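Local coordinates for ABC-type transport system, molybdenum-specific extracellular solute-binding protein (Clostridium difficile, PDB 4KD5), which probably binds molybdate or tungstate outside the cell and delivers it to an ABC transporter, at residues 103-108 against 162-167; 212-217 against 221-226. All coordinates share one frame; numbering follows the deposited sequence.

How the contacts relate
Both contacts are buried, yet they lie on opposite sides of the chain's centre, with centres 33 Å and nearest atoms about 14 Å apart. Their segments share no helix or strand, though both lean on strand 82-94. Contact 1 rests a loop leucine against strand 164-168, in the lobe carrying strands 113-116 and 144-147; across the two segments it is apolar and small. Contact 2 joins helices 205-215 and 218-226, consecutive in the chain, and mixes two hydrogen bonds with leucine, isoleucine and phenylalanine packing. Polar groups near contact 1 mostly hold the loop and neighbouring residues, with weak bonds to small molecules, whereas those in contact 2 fix the turn between helices and reach a second subunit.

Contact 1 (103-108 against 162-167). With SBT (2-butanol), chain I; FMT (formic acid), chain E.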
loop_
_atom_site.group_PDB
_atom_site.type_symbol
_atom_site.label_atom_id
_atom_site.label_comp_id
_atom_site.label_asym_id
_atom_site.label_seq_id
_atom_site.Cartn_x
_atom_site.Cartn_y
_atom_site.Cartn_z
ATOM N N LYS A 103 28.414 6.541 41.603
ATOM C CA LYS A 103 29.304 6.232 42.718
ATOM C C LYS A 103 28.934 7.046 43.956
ATOM O O LYS A 103 29.120 6.596 45.086
ATOM C CB LYS A 103 30.768 6.485 42.326
ATOM C CG LYS A 103 31.658 5.247 42.405
ATOM C CD LYS A 103 32.980 5.406 41.640
ATOM C CE LYS A 103 33.965 6.342 42.335
ATOM N NZ LYS A 103 33.852 7.747 41.854
ATOM N N ASP A 104 28.389 8.238 43.728
ATOM C CA ASP A 104 28.025 9.151 44.809
ATOM C C ASP A 104 26.782 8.716 45.593
ATOM O O ASP A 104 26.431 9.334 46.598
ATOM C CB ASP A 104 27.833 10.566 44.259
ATOM C CG ASP A 104 29.109 11.143 43.676
ATOM O OD1 ASP A 104 29.239 12.385 43.657
ATOM O OD2 ASP A 104 29.979 10.360 43.240
ATOM N N LEU A 105 26.117 7.660 45.131
ATOM C CA LEU A 105 24.963 7.115 45.846
ATOM C C LEU A 105 25.385 6.516 47.188
ATOM O O LEU A 105 24.646 6.569 48.167
ATOM C CB LEU A 105 24.252 6.044 45.015
ATOM C CG LEU A 105 23.531 6.420 43.726
ATOM C CD1 LEU A 105 22.842 5.204 43.129
ATOM C CD2 LEU A 105 22.515 7.502 43.996
ATOM N N THR A 106 26.588 5.951 47.221
ATOM C CA THR A 106 27.087 5.247 48.401
ATOM C C THR A 106 27.717 6.198 49.422
ATOM O O THR A 106 27.846 5.864 50.600
ATOM C CB THR A 106 28.112 4.180 48.004
ATOM O OG1 THR A 106 27.824 3.710 46.683
ATOM C CG2 THR A 106 28.071 3.017 48.972
ATOM N N THR A 107 28.109 7.382 48.959
ATOM C CA THR A 107 28.774 8.374 49.804
ATOM C C THR A 107 27.787 9.113 50.703
ATOM O O THR A 107 26.577 8.937 50.586
ATOM C CB THR A 107 29.549 9.403 48.956
ATOM O OG1 THR A 107 28.650 10.410 48.477
ATOM C CG2 THR A 107 30.214 8.724 47.775
ATOM N N ASP A 108 28.318 9.951 51.588
ATOM C CA ASP A 108 27.496 10.757 52.485
ATOM C C ASP A 108 26.966 12.008 51.792
ATOM O O ASP A 108 26.187 12.762 52.373
ATOM C CB ASP A 108 28.296 11.164 53.725
ATOM C CG ASP A 108 27.855 10.427 54.977
ATOM O OD1 ASP A 108 26.985 10.952 55.706
ATOM O OD2 ASP A 108 28.384 9.327 55.240
ATOM N N ALA A 162 14.908 15.691 48.021
ATOM C CA ALA A 162 15.740 14.531 47.724
ATOM C C ALA A 162 16.991 15.017 47.013
ATOM O O ALA A 162 16.913 15.893 46.149
ATOM C CB ALA A 162 14.992 13.544 46.862
ATOM N N ASP A 163 18.138 14.447 47.368
ATOM C CA ASP A 163 19.400 14.838 46.755
ATOM C C ASP A 163 19.463 14.389 45.300
ATOM O O ASP A 163 19.832 15.162 44.416
ATOM C CB ASP A 163 20.574 14.257 47.541
ATOM C CG ASP A 163 20.544 14.648 49.007
ATOM O OD1 ASP A 163 20.174 15.801 49.310
ATOM O OD2 ASP A 163 20.884 13.799 49.857
ATOM N N VAL A 164 19.104 13.132 45.061
ATOM C CA VAL A 164 19.060 12.595 43.705
ATOM C C VAL A 164 17.748 11.866 43.431
ATOM O O VAL A 164 16.938 11.665 44.339
ATOM C CB VAL A 164 20.226 11.633 43.417
ATOM C CG1 VAL A 164 21.545 12.311 43.673
ATOM C CG2 VAL A 164 20.105 10.389 44.281
ATOM N N GLY A 165 17.550 11.466 42.178
ATOM C CA GLY A 165 16.351 10.745 41.790
ATOM C C GLY A 165 16.556 9.822 40.603
ATOM O O GLY A 165 17.531 9.955 39.859
ATOM N N PHE A 166 15.638 8.874 40.435
ATOM C CA PHE A 166 15.654 7.986 39.276
ATOM C C PHE A 166 14.426 8.239 38.412
ATOM O O PHE A 166 13.296 8.252 38.905
ATOM C CB PHE A 166 15.721 6.519 39.706
ATOM C CG PHE A 166 17.106 6.056 40.049
ATOM C CD1 PHE A 166 17.967 5.622 39.053
ATOM C CD2 PHE A 166 17.553 6.060 41.362
ATOM C CE1 PHE A 166 19.248 5.195 39.359
ATOM C CE2 PHE A 166 18.835 5.635 41.673
ATOM C CZ PHE A 166 19.682 5.202 40.671
ATOM N N VAL A 167 14.655 8.439 37.120
ATOM C CA VAL A 167 13.610 8.931 36.237
ATOM C C VAL A 167 13.940 8.564 34.786
ATOM O O VAL A 167 15.085 8.239 34.486
ATOM C CB VAL A 167 13.456 10.457 36.438
ATOM C CG1 VAL A 167 14.068 11.226 35.287
ATOM C CG2 VAL A 167 12.007 10.838 36.630
HETATM C C1 SBT I . 31.749 7.370 52.647
HETATM C C2 SBT I . 32.070 8.842 52.867
HETATM C C3 SBT I . 32.231 9.577 51.544
HETATM C C4 SBT I . 33.332 8.955 50.714
HETATM O OH SBT I . 31.015 9.448 53.616
HETATM C C FMT E . 29.917 5.379 37.906
HETATM O O1 FMT E . 28.908 4.811 37.488
HETATM O O2 FMT E . 29.904 6.450 38.510
#
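L105 makes a small, buried apolar contact with V164 and F166, joining the loop between strands 82-94 and 113-116 to strand 164-168. Its two methyls divide the work. CD2 of L105 lies 3.8 Å from CG2 of V164, the two side chains meeting at a slant, while CD1 of L105 comes up to the edge of the F166 ring, near the ring plane, 4.0 Å from CZ. In L105, chi1 (-67°) places CG beside the backbone N, and chi2 (-177°) extends CD1 out to F166 with CD2 turned to V164. V164 and F166 are two residues apart, so they offer CG2 and CZ to the same leucine, with G165 between them. The loop is braced by its own polar groups. T107 OG1 donates to D104 O over 3.1 Å, tilted 33° from the carbonyl plane, and also bonds K109 N; D104 OD1 bonds S100 N. On the far side of the loop a 2-butanol is held loosely: its OH makes a weak bond of 3.1 Å to D108 OD2, and its C3 rests 3.7 Å from T107 CB. The F166 side chain is about 6 Å from that of A123, a predicted molybdate-binding residue, so the contact lies near the probable site. In the sheet, V164 and F166 both share backbone bonds with A114 of strand 113-116, and G165 bonds I92 of strand 82-94. L105 and V164 also touch I113, while F166 continues onto V115, L89 and, in helix 122-133, A127 and L131, linking the leucine to that helix.

Contact 2 (212-217 against 221-226); sequences EEFLLS and QKIFEE
Q221 NE2 donates to two backbone carbonyls, L215 O at the end of helix 205-215 and L84 O of strand 82-94. The bond from Q221 NE2 to L215 O measures 2.9 Å and is fairly straight, 161° at the hydrogen; the carbonyl oxygen lies close to the plane of the glutamine amide. In Q221, chi1 (-72°) sets CG beside the backbone N, 3.2 Å from S217 O, and the bend at chi2 (-70°) then turns the amide toward L215 O. With both acceptors engaged, the amide is probably fixed in rotation, and it ties the start of the second helix to the last turn of the first and to the sheet. A second short bond, Q221 N to S217 O at 2.7 Å, closes the first turn of helix 218-226. Just before that helix, S217 is its N-cap: OG makes a weak bond to G220 N. The same S217 OG has both F214 O, at 2.6 Å, and K29 O of the second subunit within reach of its single proton, so the cap sits at a subunit interface. Beside these polar links, L215 CD2 meets the F224 ring at its edge, 4.0 Å from CE2, the two side chains crossing at an angle. I223 CD1 approaches F214 more distantly, 4.3 Å from CZ. L215 and I223 both rest on I23, and F224 on A19, of helix 17-28, while the F214 ring meets that of Y27. Two successive helices, joined by a sharp serine-capped turn, thus pack on helix 17-28 and the sheet of one lobe, consistent with the two-lobed solute-binding-protein fold of the ModA family.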
loop_
_atom_site.group_PDB
_atom_site.type_symbol
_atom_site.label_atom_id
_atom_site.label_comp_id
_atom_site.label_asym_id
_atom_site.label_seq_id
_atom_site.Cartn_x
_atom_site.Cartn_y
_atom_site.Cartn_z
ATOM N N GLU A 212 3.935 3.777 9.814
ATOM C CA GLU A 212 4.818 3.112 10.766
ATOM C C GLU A 212 6.272 3.238 10.318
ATOM O O GLU A 212 7.170 3.426 11.140
ATOM C CB GLU A 212 4.445 1.635 10.937
ATOM C CG GLU A 212 5.284 0.918 11.990
ATOM C CD GLU A 212 5.026 -0.576 12.056
ATOM O OE1 GLU A 212 5.997 -1.322 12.290
ATOM O OE2 GLU A 212 3.865 -1.004 11.889
ATOM N N GLU A 213 6.513 3.139 9.014
ATOM C CA GLU A 213 7.882 3.248 8.519
ATOM C C GLU A 213 8.442 4.664 8.621
ATOM O O GLU A 213 9.654 4.848 8.631
ATOM C CB GLU A 213 8.020 2.688 7.101
ATOM C CG GLU A 213 8.761 1.351 7.042
ATOM C CD GLU A 213 10.197 1.437 7.546
ATOM O OE1 GLU A 213 10.744 0.391 7.953
ATOM O OE2 GLU A 213 10.786 2.541 7.527
ATOM N N PHE A 214 7.567 5.659 8.715
ATOM C CA PHE A 214 8.020 7.024 8.958
ATOM C C PHE A 214 8.556 7.123 10.380
ATOM O O PHE A 214 9.555 7.789 10.639
ATOM C CB PHE A 214 6.893 8.038 8.756
ATOM C CG PHE A 214 7.248 9.428 9.202
ATOM C CD1 PHE A 214 8.165 10.186 8.487
ATOM C CD2 PHE A 214 6.665 9.979 10.334
ATOM C CE1 PHE A 214 8.500 11.471 8.897
ATOM C CE2 PHE A 214 6.992 11.262 10.750
ATOM C CZ PHE A 214 7.911 12.010 10.027
ATOM N N LEU A 215 7.872 6.445 11.294
ATOM C CA LEU A 215 8.265 6.409 12.696
ATOM C C LEU A 215 9.613 5.716 12.862
ATOM O O LEU A 215 10.433 6.122 13.683
ATOM C CB LEU A 215 7.196 5.688 13.521
ATOM C CG LEU A 215 5.772 6.235 13.458
ATOM C CD1 LEU A 215 4.817 5.390 14.294
ATOM C CD2 LEU A 215 5.742 7.674 13.927
ATOM N N LEU A 216 9.835 4.673 12.067
ATOM C CA LEU A 216 11.055 3.878 12.142
ATOM C C LEU A 216 12.166 4.479 11.283
ATOM O O LEU A 216 13.283 3.960 11.243
ATOM C CB LEU A 216 10.772 2.433 11.717
ATOM C CG LEU A 216 9.694 1.688 12.504
ATOM C CD1 LEU A 216 9.314 0.384 11.827
ATOM C CD2 LEU A 216 10.155 1.414 13.928
ATOM N N SER A 217 11.858 5.580 10.602
ATOM C CA SER A 217 12.828 6.233 9.721
ATOM C C SER A 217 13.752 7.180 10.484
ATOM O O SER A 217 13.465 7.555 11.625
ATOM C CB SER A 217 12.113 6.995 8.605
ATOM O OG SER A 217 11.572 8.211 9.087
ATOM N N GLN A 221 12.775 8.906 13.869
ATOM C CA GLN A 221 13.563 8.569 15.048
ATOM C C GLN A 221 14.158 9.818 15.692
ATOM O O GLN A 221 14.133 9.961 16.915
ATOM C CB GLN A 221 14.668 7.575 14.681
ATOM C CG GLN A 221 14.172 6.172 14.387
ATOM C CD GLN A 221 13.662 5.460 15.621
ATOM O OE1 GLN A 221 14.443 4.942 16.419
ATOM N NE2 GLN A 221 12.343 5.438 15.790
ATOM N N LYS A 222 14.685 10.719 14.866
ATOM C CA LYS A 222 15.245 11.977 15.360
ATOM C C LYS A 222 14.200 12.870 16.025
ATOM O O LYS A 222 14.537 13.706 16.861
ATOM C CB LYS A 222 15.957 12.744 14.238
ATOM C CG LYS A 222 17.297 12.156 13.820
ATOM C CD LYS A 222 18.047 13.099 12.885
ATOM C CE LYS A 222 19.313 12.457 12.333
ATOM N NZ LYS A 222 20.072 13.392 11.445
ATOM N N ILE A 223 12.939 12.700 15.643
ATOM C CA ILE A 223 11.844 13.434 16.271
ATOM C C ILE A 223 11.613 12.926 17.694
ATOM O O ILE A 223 11.466 13.715 18.628
ATOM C CB ILE A 223 10.544 13.344 15.440
ATOM C CG1 ILE A 223 10.644 14.238 14.204
ATOM C CG2 ILE A 223 9.338 13.756 16.264
ATOM C CD1 ILE A 223 9.401 14.222 13.350
ATOM N N PHE A 224 11.602 11.608 17.856
ATOM C CA PHE A 224 11.438 11.008 19.172
ATOM C C PHE A 224 12.620 11.332 20.087
ATOM O O PHE A 224 12.470 11.358 21.306
ATOM C CB PHE A 224 11.256 9.490 19.054
ATOM C CG PHE A 224 9.905 9.072 18.544
ATOM C CD1 PHE A 224 8.771 9.238 19.323
ATOM C CD2 PHE A 224 9.772 8.490 17.292
ATOM C CE1 PHE A 224 7.525 8.845 18.855
ATOM C CE2 PHE A 224 8.531 8.093 16.824
ATOM C CZ PHE A 224 7.406 8.273 17.609
ATOM N N GLU A 225 13.786 11.587 19.498
ATOM C CA GLU A 225 14.983 11.928 20.268
ATOM C C GLU A 225 14.997 13.384 20.747
ATOM O O GLU A 225 15.737 13.739 21.666
ATOM C CB GLU A 225 16.254 11.567 19.479
ATOM C CG GLU A 225 16.431 10.065 19.270
ATOM C CD GLU A 225 17.428 9.724 18.175
ATOM O OE1 GLU A 225 18.125 10.640 17.693
ATOM O OE2 GLU A 225 17.510 8.535 17.794
ATOM N N GLU A 226 14.175 14.223 20.123
ATOM C CA GLU A 226 13.971 15.587 20.601
ATOM C C GLU A 226 13.233 15.555 21.932
ATOM O O GLU A 226 13.330 16.477 22.735
ATOM C CB GLU A 226 13.147 16.397 19.591
ATOM C CG GLU A 226 13.793 16.591 18.230
ATOM C CD GLU A 226 12.848 17.230 17.224
ATOM O OE1 GLU A 226 11.749 17.662 17.629
ATOM O OE2 GLU A 226 13.200 17.298 16.027
#